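Local coordinates for phist (PDB 4JLE), which probably binds the cytoplasmic tail of the virulence factor PfEMP1 through its PHIST domain and travels with it to knobs on the infected red-cell surface, at residues E155-N158 with Q159-L163; D77-K80 with M81-K85. One frame throughout, in Å; residues are numbered along the deposited sequence.

Contact 1: residues E155-N158 with Q159-L163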
ATOM      1  N   GLU B 155      22.032   1.024  24.975  1.00 54.35           N
ATOM      2  CA  GLU B 155      22.479   0.312  26.196  1.00 55.11           C
ATOM      3  C   GLU B 155      23.610  -0.700  25.821  1.00 63.19           C
ATOM      4  O   GLU B 155      24.631  -0.726  26.506  1.00 63.20           O
ATOM      5  CB  GLU B 155      21.301  -0.356  26.922  1.00 55.36           C
ATOM      6  CG  GLU B 155      20.408   0.644  27.654  1.00 60.34           C
ATOM      7  CD  GLU B 155      18.973   0.237  28.002  1.00 87.25           C
ATOM      8  OE1 GLU B 155      18.493  -0.823  27.533  1.00 82.73           O
ATOM      9  OE2 GLU B 155      18.315   1.000  28.747  1.00 73.48           O
ATOM     10  N   MET B 156      23.450  -1.440  24.690  1.00 63.01           N
ATOM     11  CA  MET B 156      24.394  -2.406  24.104  1.00 65.60           C
ATOM     12  C   MET B 156      25.728  -1.719  23.777  1.00 69.23           C
ATOM     13  O   MET B 156      26.782  -2.307  24.016  1.00 70.82           O
ATOM     14  CB  MET B 156      23.774  -3.059  22.838  1.00 68.91           C
ATOM     15  CG  MET B 156      24.653  -4.105  22.143  1.00 75.60           C
ATOM     16  SD  MET B 156      25.875  -3.403  20.969  1.00 82.77           S
ATOM     17  CE  MET B 156      24.955  -3.462  19.446  1.00 78.49           C
ATOM     18  N   LEU B 157      25.686  -0.488  23.216  1.00 64.45           N
ATOM     19  CA  LEU B 157      26.895   0.281  22.890  1.00 62.70           C
ATOM     20  C   LEU B 157      27.628   0.689  24.155  1.00 69.51           C
ATOM     21  O   LEU B 157      28.841   0.521  24.222  1.00 71.04           O
ATOM     22  CB  LEU B 157      26.596   1.533  22.039  1.00 60.62           C
ATOM     23  CG  LEU B 157      26.071   1.328  20.610  1.00 63.31           C
ATOM     24  CD1 LEU B 157      25.773   2.663  19.959  1.00 62.54           C
ATOM     25  CD2 LEU B 157      27.034   0.512  19.748  1.00 61.75           C
ATOM     26  N   ASN B 158      26.902   1.223  25.155  1.00 66.87           N
ATOM     27  CA  ASN B 158      27.477   1.662  26.425  1.00 68.09           C
ATOM     28  C   ASN B 158      28.209   0.487  27.104  1.00 74.92           C
ATOM     29  O   ASN B 158      29.331   0.684  27.590  1.00 74.12           O
ATOM     30  CB  ASN B 158      26.399   2.282  27.332  1.00 68.38           C
ATOM     31  CG  ASN B 158      26.048   3.733  27.026  1.00 94.84           C
ATOM     32  OD1 ASN B 158      26.541   4.352  26.066  1.00 96.38           O
ATOM     33  ND2 ASN B 158      25.191   4.323  27.852  1.00 83.33           N
ATOM     34  N   GLN B 159      27.627  -0.748  27.017  1.00 73.62           N
ATOM     35  CA  GLN B 159      28.204  -2.011  27.517  1.00 76.06           C
ATOM     36  C   GLN B 159      29.591  -2.248  26.888  1.00 82.42           C
ATOM     37  O   GLN B 159      30.576  -2.337  27.619  1.00 83.24           O
ATOM     38  CB  GLN B 159      27.276  -3.208  27.218  1.00 77.97           C
ATOM     39  CG  GLN B 159      26.069  -3.334  28.153  1.00 98.89           C
ATOM     40  CD  GLN B 159      24.948  -4.210  27.606  1.00121.00           C
ATOM     41  OE1 GLN B 159      25.086  -4.929  26.603  1.00116.72           O
ATOM     42  NE2 GLN B 159      23.795  -4.169  28.258  1.00112.33           N
ATOM     43  N   LYS B 160      29.668  -2.263  25.531  1.00 79.15           N
ATOM     44  CA  LYS B 160      30.908  -2.453  24.761  1.00 78.94           C
ATOM     45  C   LYS B 160      31.924  -1.330  25.066  1.00 86.19           C
ATOM     46  O   LYS B 160      33.125  -1.611  25.162  1.00 88.12           O
ATOM     47  CB  LYS B 160      30.635  -2.545  23.247  1.00 78.91           C
ATOM     48  CG  LYS B 160      29.991  -3.842  22.816  1.00 91.93           C
ATOM     49  CD  LYS B 160      29.822  -3.885  21.312  1.00100.87           C
ATOM     50  CE  LYS B 160      29.087  -5.142  20.894  1.00113.21           C
ATOM     51  NZ  LYS B 160      28.457  -5.023  19.548  1.00119.70           N
ATOM     52  N   ARG B 161      31.435  -0.082  25.279  1.00 82.12           N
ATOM     53  CA  ARG B 161      32.260   1.082  25.630  1.00 82.25           C
ATOM     54  C   ARG B 161      32.843   0.959  27.058  1.00 91.45           C
ATOM     55  O   ARG B 161      34.018   1.263  27.250  1.00 90.71           O
ATOM     56  CB  ARG B 161      31.464   2.386  25.504  1.00 78.05           C
ATOM     57  CG  ARG B 161      31.227   2.824  24.061  1.00 75.26           C
ATOM     58  CD  ARG B 161      30.019   3.724  23.968  1.00 74.15           C
ATOM     59  NE  ARG B 161      29.700   4.098  22.590  1.00 73.16           N
ATOM     60  CZ  ARG B 161      28.564   4.684  22.227  1.00 76.36           C
ATOM     61  NH1 ARG B 161      27.625   4.944  23.130  1.00 65.59           N
ATOM     62  NH2 ARG B 161      28.352   5.001  20.956  1.00 53.35           N
ATOM     63  N   LYS B 162      32.023   0.523  28.048  1.00 92.28           N
ATOM     64  CA  LYS B 162      32.420   0.328  29.455  1.00 95.03           C
ATOM     65  C   LYS B 162      33.482  -0.778  29.578  1.00104.10           C
ATOM     66  O   LYS B 162      34.409  -0.657  30.390  1.00105.19           O
ATOM     67  CB  LYS B 162      31.202  -0.016  30.340  1.00 97.89           C
ATOM     68  CG  LYS B 162      30.278   1.165  30.625  1.00111.30           C
ATOM     69  CD  LYS B 162      29.149   0.796  31.591  1.00122.62           C
ATOM     70  CE  LYS B 162      27.976   0.123  30.909  1.00134.85           C
ATOM     71  NZ  LYS B 162      26.870  -0.150  31.857  1.00142.32           N
ATOM     72  N   LEU B 163      33.348  -1.838  28.748  1.00102.34           N
ATOM     73  CA  LEU B 163      34.251  -2.984  28.659  1.00103.93           C
ATOM     74  C   LEU B 163      35.666  -2.547  28.214  1.00109.61           C
ATOM     75  O   LEU B 163      36.647  -2.992  28.814  1.00111.12           O
ATOM     76  CB  LEU B 163      33.659  -4.008  27.680  1.00103.73           C
ATOM     77  CG  LEU B 163      34.345  -5.358  27.566  1.00110.13           C
ATOM     78  CD1 LEU B 163      34.059  -6.239  28.794  1.00112.34           C
ATOM     79  CD2 LEU B 163      33.910  -6.060  26.292  1.00111.48           C
TER
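Arg-161 NH1 is gripped twice, by Asn-158 OD1 one turn back on the same helix and by the carbonyl oxygen of Tyr-73 of the second subunit. The bond from Arg-161 NH1 to Asn-158 OD1 is 3.2 Å long and somewhat bent at the hydrogen (140°). The oxygen meets the guanidinium at its edge, and NH1 lies in the carbonyl plane of the amide, although the two flat groups are turned 48° from each other. Arg-161 NH2 bonds to the carbonyl of Lys-74 of the second subunit, so the group is held at both terminal nitrogens and its rotation is fixed.

Its face is used as well. Leu-157 CB sits over the centre of the guanidinium, 3.7 Å from CZ of Arg-161, and Leu-157 CD1 reaches Arg-161 NH2 at 3.6 Å. The arginine can turn back over the leucine because its CG is anti to the carbonyl carbon (chi1 -74°) and its chain runs extended to NE. Arginine suits the place, pairing a flat, weakly hydrated face that tolerates a hydrocarbon with an edge rich in N-H donors; the short asparagine offers its acceptor at just that edge.

Round the helix, the side chains of Met-156 and Lys-160 cross. The polarisable sulfur lies against the outer part of the lysine, with SD of Met-156 3.4 Å from NZ of Lys-160 and CE next nearest. Backbone bonds i to i+4 underlie all of this, among them Lys-162 N to Asn-158 O at 2.7 Å.

The contact lies in the last turns of helix 117-163, its centre about 40 Å from the centre of its own chain. There it packs against the second subunit, with Leu-157 on Pro-76 and Asn-158 on Tyr-73, on the turn that joins helices 37-72 and 77-110 of the partner.

Contact 2: residues D77-K80 with M81-K85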
ATOM      1  N   ASP B  77      22.778 -12.201   3.439  1.00 74.32           N
ATOM      2  CA  ASP B  77      21.366 -12.135   3.748  1.00 73.08           C
ATOM      3  C   ASP B  77      20.917 -10.745   4.215  1.00 74.40           C
ATOM      4  O   ASP B  77      19.819 -10.316   3.842  1.00 73.73           O
ATOM      5  CB  ASP B  77      21.030 -13.198   4.790  1.00 75.88           C
ATOM      6  CG  ASP B  77      21.045 -14.612   4.222  1.00 91.88           C
ATOM      7  OD1 ASP B  77      21.048 -14.757   2.964  1.00 92.02           O
ATOM      8  OD2 ASP B  77      21.031 -15.575   5.025  1.00101.84           O
ATOM      9  N   GLU B  78      21.761 -10.040   4.981  1.00 69.20           N
ATOM     10  CA  GLU B  78      21.472  -8.697   5.471  1.00 68.31           C
ATOM     11  C   GLU B  78      21.106  -7.769   4.300  1.00 70.08           C
ATOM     12  O   GLU B  78      20.038  -7.150   4.334  1.00 69.75           O
ATOM     13  CB  GLU B  78      22.673  -8.148   6.249  1.00 70.69           C
ATOM     14  CG  GLU B  78      22.321  -7.055   7.240  1.00 88.44           C
ATOM     15  CD  GLU B  78      23.521  -6.265   7.728  1.00122.82           C
ATOM     16  OE1 GLU B  78      24.117  -6.658   8.758  1.00129.66           O
ATOM     17  OE2 GLU B  78      23.878  -5.263   7.067  1.00116.98           O
ATOM     18  N   TYR B  79      21.952  -7.738   3.243  1.00 64.23           N
ATOM     19  CA  TYR B  79      21.737  -6.946   2.029  1.00 61.97           C
ATOM     20  C   TYR B  79      20.475  -7.434   1.277  1.00 66.99           C
ATOM     21  O   TYR B  79      19.629  -6.620   0.908  1.00 65.65           O
ATOM     22  CB  TYR B  79      22.964  -7.004   1.107  1.00 61.17           C
ATOM     23  CG  TYR B  79      22.754  -6.307  -0.218  1.00 59.78           C
ATOM     24  CD1 TYR B  79      23.005  -4.945  -0.358  1.00 60.56           C
ATOM     25  CD2 TYR B  79      22.306  -7.009  -1.339  1.00 59.07           C
ATOM     26  CE1 TYR B  79      22.815  -4.300  -1.578  1.00 59.63           C
ATOM     27  CE2 TYR B  79      22.131  -6.376  -2.566  1.00 58.24           C
ATOM     28  CZ  TYR B  79      22.356  -5.016  -2.672  1.00 61.12           C
ATOM     29  OH  TYR B  79      22.181  -4.399  -3.880  1.00 58.24           O
ATOM     30  N   LYS B  80      20.359  -8.758   1.061  1.00 63.78           N
ATOM     31  CA  LYS B  80      19.254  -9.408   0.370  1.00 63.00           C
ATOM     32  C   LYS B  80      17.882  -9.044   0.988  1.00 68.10           C
ATOM     33  O   LYS B  80      16.980  -8.629   0.257  1.00 68.00           O
ATOM     34  CB  LYS B  80      19.455 -10.935   0.382  1.00 65.38           C
ATOM     35  CG  LYS B  80      18.308 -11.734  -0.237  1.00 70.93           C
ATOM     36  CD  LYS B  80      18.385 -13.191   0.161  1.00 84.39           C
ATOM     37  CE  LYS B  80      17.018 -13.764   0.424  1.00 99.62           C
ATOM     38  NZ  LYS B  80      17.064 -15.237   0.582  1.00110.92           N
ATOM     39  N   MET B  81      17.733  -9.205   2.314  1.00 63.65           N
ATOM     40  CA  MET B  81      16.482  -8.969   3.017  1.00 62.66           C
ATOM     41  C   MET B  81      16.092  -7.500   3.051  1.00 65.13           C
ATOM     42  O   MET B  81      14.921  -7.188   2.844  1.00 65.19           O
ATOM     43  CB  MET B  81      16.542  -9.551   4.432  1.00 66.13           C
ATOM     44  CG  MET B  81      16.640 -11.081   4.441  1.00 71.63           C
ATOM     45  SD  MET B  81      15.441 -11.974   3.389  1.00 76.78           S
ATOM     46  CE  MET B  81      13.958 -11.671   4.282  1.00 73.39           C
ATOM     47  N   ARG B  82      17.060  -6.606   3.259  1.00 60.27           N
ATOM     48  CA  ARG B  82      16.859  -5.155   3.276  1.00 59.02           C
ATOM     49  C   ARG B  82      16.355  -4.668   1.905  1.00 60.32           C
ATOM     50  O   ARG B  82      15.447  -3.841   1.846  1.00 60.08           O
ATOM     51  CB  ARG B  82      18.190  -4.472   3.667  1.00 59.09           C
ATOM     52  CG  ARG B  82      18.360  -3.009   3.277  1.00 68.20           C
ATOM     53  CD  ARG B  82      19.493  -2.341   4.048  1.00 90.63           C
ATOM     54  NE  ARG B  82      20.784  -3.032   3.901  1.00108.56           N
ATOM     55  CZ  ARG B  82      21.691  -2.765   2.963  1.00122.07           C
ATOM     56  NH1 ARG B  82      21.467  -1.819   2.060  1.00108.38           N
ATOM     57  NH2 ARG B  82      22.831  -3.443   2.925  1.00109.74           N
ATOM     58  N   LYS B  83      16.932  -5.200   0.821  1.00 54.55           N
ATOM     59  CA  LYS B  83      16.563  -4.817  -0.538  1.00 52.65           C
ATOM     60  C   LYS B  83      15.216  -5.403  -0.898  1.00 53.08           C
ATOM     61  O   LYS B  83      14.417  -4.699  -1.499  1.00 50.80           O
ATOM     62  CB  LYS B  83      17.655  -5.213  -1.559  1.00 54.07           C
ATOM     63  CG  LYS B  83      18.961  -4.446  -1.409  1.00 58.86           C
ATOM     64  CD  LYS B  83      18.830  -2.974  -1.720  1.00 72.46           C
ATOM     65  CE  LYS B  83      19.905  -2.144  -1.069  1.00 83.33           C
ATOM     66  NZ  LYS B  83      20.022  -0.800  -1.689  1.00 92.33           N
ATOM     67  N   PHE B  84      14.931  -6.640  -0.459  1.00 50.56           N
ATOM     68  CA  PHE B  84      13.640  -7.297  -0.684  1.00 50.87           C
ATOM     69  C   PHE B  84      12.511  -6.560   0.033  1.00 55.76           C
ATOM     70  O   PHE B  84      11.420  -6.367  -0.539  1.00 55.01           O
ATOM     71  CB  PHE B  84      13.682  -8.764  -0.227  1.00 53.13           C
ATOM     72  CG  PHE B  84      14.297  -9.748  -1.205  1.00 54.75           C
ATOM     73  CD1 PHE B  84      14.970  -9.303  -2.347  1.00 56.75           C
ATOM     74  CD2 PHE B  84      14.193 -11.115  -0.994  1.00 56.63           C
ATOM     75  CE1 PHE B  84      15.538 -10.210  -3.245  1.00 58.12           C
ATOM     76  CE2 PHE B  84      14.763 -12.021  -1.896  1.00 59.85           C
ATOM     77  CZ  PHE B  84      15.447 -11.564  -3.007  1.00 57.71           C
ATOM     78  N   LYS B  85      12.791  -6.132   1.277  1.00 52.35           N
ATOM     79  CA  LYS B  85      11.855  -5.376   2.104  1.00 51.50           C
ATOM     80  C   LYS B  85      11.465  -4.073   1.372  1.00 54.97           C
ATOM     81  O   LYS B  85      10.293  -3.910   1.081  1.00 55.61           O
ATOM     82  CB  LYS B  85      12.440  -5.115   3.512  1.00 52.60           C
ATOM     83  CG  LYS B  85      12.531  -6.404   4.368  1.00 59.73           C
ATOM     84  CD  LYS B  85      13.285  -6.220   5.695  1.00 67.23           C
ATOM     85  CE  LYS B  85      13.622  -7.526   6.385  1.00 76.02           C
ATOM     86  NZ  LYS B  85      14.806  -7.400   7.281  1.00 81.16           N
TER
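The first turns of helix 77-110, one of the three long helices of the PHIST bundle, carry two lysine-on-aromatic pairs spaced i to i+4. In the first, Lys-83 lays its aliphatic chain across the Tyr-79 ring in a CH-pi contact: Lys-83 CG stands 3.8 Å from the centroid of the Tyr-79 ring, only 16° off the normal, and Lys-83 CE reaches Tyr-79 CE1 at 3.7 Å. With CG beside the backbone N (chi1 -67°), the lysine starts out over the ring, and a bend at chi2 (-66°) turns the rest of the chain so that CE meets the ring too. Its ammonium group then forms a salt bridge with Glu-149 of the second subunit.

The second pair reverses the order, with the lysine first. Lys-80 CG lies over a face of Phe-84, 4.1 Å from the centroid of its ring, while Lys-80 CE touches Phe-84 CE2 at 3.7 Å. Lysine serves well in both pairs because its methylenes cover a ring while its charged end reaches further; NZ of Lys-80 bonds to Gln-67 on helix 37-72. Met-81 runs beside Lys-80, its SD 3.8 Å from Lys-80 CE.

Arg-82 approaches Tyr-79 differently, bringing NH2 near the ring plane, 3.6 Å from Tyr-79 CD1, with the two planes 83° apart, so this is no face stack.

The two aromatics, both buried, serve different interfaces of the PHIST three-helix bundle: Phe-84 stacks on Phe-63 of helix 37-72, whereas Tyr-79 stacks on His-153 and meets Phe-150 edge-to-face, both on the second subunit.

In the fold
From the N terminus, the chain passes two short helices and runs up helix 37-72; after a brief turn, contact 2 opens helix 77-110. Helix 117-163 follows, with contact 1 in its final turns. The two contacts thus come in series, neither nested nor crossed, and neither closes a loop, since each stays within one helix. Their centres are 27 Å apart and their nearest atoms about 11 Å, without touching. What they share is the second subunit: contact 2 ties helix 37-72 of its own chain to the partner's long C-terminal helix, while contact 1 carries this chain's own helix 117-163 onto the partner's turn before helix 77-110.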